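Local coordinates for protein F420-dependent methylenetetrahydromethanopterin dehydrogenase (Methanopyrus kandleri, PDB 1QV9) that catalyses the reversible, coenzyme F420-dependent interconversion of methenyl- and methylene-tetrahydromethanopterin, a one-carbon step on the route from carbon dioxide to methane, at residues Val3-Phe8 with Asp62-Phe67. Residues are numbered along the deposited sequence; the frame is centred on the assembly and turned at random.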
loop_
_atom_site.group_PDB
_atom_site.type_symbol
_atom_site.label_atom_id
_atom_site.label_comp_id
_atom_site.label_asym_id
_atom_site.label_seq_id
_atom_site.Cartn_x
_atom_site.Cartn_y
_atom_site.Cartn_z
ATOM N N VAL A 3 26.089 -22.560 33.437
ATOM C CA VAL A 3 26.048 -21.386 32.573
ATOM C C VAL A 3 27.042 -21.500 31.419
ATOM O O VAL A 3 28.233 -21.678 31.647
ATOM C CB VAL A 3 26.391 -20.124 33.405
ATOM C CG1 VAL A 3 26.497 -18.894 32.505
ATOM C CG2 VAL A 3 25.337 -19.911 34.485
ATOM N N ALA A 4 26.541 -21.400 30.189
ATOM C CA ALA A 4 27.367 -21.450 28.993
ATOM C C ALA A 4 27.950 -20.045 28.768
ATOM O O ALA A 4 27.268 -19.035 28.975
ATOM C CB ALA A 4 26.520 -21.849 27.802
ATOM N N LYS A 5 29.198 -19.993 28.329
ATOM C CA LYS A 5 29.865 -18.710 28.095
ATOM C C LYS A 5 30.385 -18.647 26.673
ATOM O O LYS A 5 30.850 -19.645 26.136
ATOM C CB LYS A 5 31.028 -18.538 29.070
ATOM C CG LYS A 5 30.546 -18.276 30.497
ATOM C CD LYS A 5 31.691 -18.128 31.488
ATOM C CE LYS A 5 32.376 -19.457 31.755
ATOM N NZ LYS A 5 33.434 -19.307 32.803
ATOM N N ALA A 6 30.280 -17.475 26.050
ATOM C CA ALA A 6 30.791 -17.323 24.694
ATOM C C ALA A 6 31.238 -15.880 24.458
ATOM O O ALA A 6 30.742 -14.960 25.104
ATOM C CB ALA A 6 29.716 -17.687 23.664
ATOM N N ILE A 7 32.175 -15.706 23.542
ATOM C CA ILE A 7 32.624 -14.360 23.175
ATOM C C ILE A 7 32.253 -14.213 21.712
ATOM O O ILE A 7 32.429 -15.145 20.931
ATOM C CB ILE A 7 34.154 -14.190 23.305
ATOM C CG1 ILE A 7 34.591 -14.359 24.766
ATOM C CG2 ILE A 7 34.591 -12.775 22.786
ATOM C CD1 ILE A 7 36.105 -14.336 24.961
ATOM N N PHE A 8 31.716 -13.055 21.347
ATOM C CA PHE A 8 31.354 -12.758 19.960
ATOM C C PHE A 8 32.291 -11.666 19.480
ATOM O O PHE A 8 32.495 -10.687 20.190
ATOM C CB PHE A 8 29.909 -12.254 19.862
ATOM C CG PHE A 8 28.889 -13.329 20.123
ATOM C CD1 PHE A 8 28.516 -13.662 21.427
ATOM C CD2 PHE A 8 28.300 -14.010 19.050
ATOM C CE1 PHE A 8 27.553 -14.663 21.670
ATOM C CE2 PHE A 8 27.319 -15.023 19.287
ATOM C CZ PHE A 8 26.954 -15.338 20.607
ATOM N N ASP A 62 40.548 -15.243 31.375
ATOM C CA ASP A 62 39.812 -15.209 32.632
ATOM C C ASP A 62 38.345 -15.575 32.464
ATOM O O ASP A 62 37.706 -16.095 33.388
ATOM C CB ASP A 62 39.906 -13.813 33.264
ATOM C CG ASP A 62 39.176 -13.726 34.593
ATOM O OD1 ASP A 62 38.081 -13.115 34.639
ATOM O OD2 ASP A 62 39.692 -14.272 35.598
ATOM N N PHE A 63 37.793 -15.298 31.286
ATOM C CA PHE A 63 36.380 -15.574 31.059
ATOM C C PHE A 63 36.103 -17.046 30.782
ATOM O O PHE A 63 35.041 -17.523 31.131
ATOM C CB PHE A 63 35.863 -14.693 29.908
ATOM C CG PHE A 63 34.368 -14.743 29.698
ATOM C CD1 PHE A 63 33.465 -14.394 30.710
ATOM C CD2 PHE A 63 33.851 -15.105 28.447
ATOM C CE1 PHE A 63 32.103 -14.406 30.486
ATOM C CE2 PHE A 63 32.495 -15.117 28.220
ATOM C CZ PHE A 63 31.605 -14.769 29.231
ATOM N N GLU A 64 37.066 -17.738 30.180
ATOM C CA GLU A 64 36.947 -19.169 29.877
ATOM C C GLU A 64 35.686 -19.513 29.065
ATOM O O GLU A 64 34.804 -20.265 29.518
ATOM C CB GLU A 64 36.965 -19.987 31.182
ATOM C CG GLU A 64 38.133 -19.631 32.082
ATOM C CD GLU A 64 38.280 -20.554 33.286
ATOM O OE1 GLU A 64 37.253 -20.932 33.889
ATOM O OE2 GLU A 64 39.436 -20.885 33.632
ATOM N N PRO A 65 35.566 -18.938 27.858
ATOM C CA PRO A 65 34.403 -19.220 27.016
ATOM C C PRO A 65 34.365 -20.674 26.532
ATOM O O PRO A 65 35.410 -21.307 26.364
ATOM C CB PRO A 65 34.593 -18.271 25.838
ATOM C CG PRO A 65 36.062 -18.158 25.713
ATOM C CD PRO A 65 36.530 -18.070 27.160
ATOM N N ASP A 66 33.146 -21.174 26.321
ATOM C CA ASP A 66 32.950 -22.521 25.788
ATOM C C ASP A 66 33.140 -22.470 24.270
ATOM O O ASP A 66 33.556 -23.430 23.654
ATOM C CB ASP A 66 31.566 -22.988 26.189
ATOM C CG ASP A 66 31.434 -23.104 27.685
ATOM O OD1 ASP A 66 30.489 -22.524 28.265
ATOM O OD2 ASP A 66 32.306 -23.786 28.292
ATOM N N PHE A 67 32.830 -21.328 23.662
ATOM C CA PHE A 67 33.055 -21.176 22.228
ATOM C C PHE A 67 33.168 -19.687 21.908
ATOM O O PHE A 67 32.796 -18.841 22.733
ATOM C CB PHE A 67 31.948 -21.845 21.370
ATOM C CG PHE A 67 30.541 -21.320 21.598
ATOM C CD1 PHE A 67 30.009 -20.318 20.796
ATOM C CD2 PHE A 67 29.724 -21.873 22.569
ATOM C CE1 PHE A 67 28.709 -19.885 20.940
ATOM C CE2 PHE A 67 28.399 -21.444 22.734
ATOM C CZ PHE A 67 27.877 -20.436 21.910
HETATM O O HOH W 1 30.745 -22.584 30.836
HETATM O O HOH W 2 34.482 -21.796 33.392
#
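Both backbone polar groups of Lys5 are satisfied by a single residue, Asp66. Lys5 N donates to Asp66 OD1 at 2.8 Å, nearly straight at 166°, and Lys5 O accepts from Asp66 N, also at 2.8 Å. Aspartate suits this place: its short side chain, with CG beside its own backbone N, puts OD1 where a backbone carbonyl would otherwise serve, just ahead of strand 67-71. One water lies 2.6 Å from Asp66 OD1 and 2.8 Å from Val3 O, placed to donate to either. One step on, regular parallel pairing sets in: Ile7 N reaches Phe67 O in the carbonyl plane at 3.3 Å, and Ala6 CB, small enough to fit, lies over the Phe67 ring.

In Lys5, CG anti to the carbonyl carbon and an extended chi2 carry CD over one face of the Phe63 ring; the bend at chi3 (-72°) then turns NZ to Phe63 O, 2.9 Å away. A water accepts from NZ and donates to Glu64 OE1. An alanine in place of Lys5 would probably leave Phe63 O without this donor, the ring face less covered and the water bridge broken. Ile7 CG1 packs on Phe63 CD2, and Ile7 CD1 on Pro65 CG. Through Glu64, with positive phi, helix 46-63 passes into strand 67-71, completing a beta-alpha-beta crossover from strand 33-39 that straddles strand 4-10 in the parallel sheet.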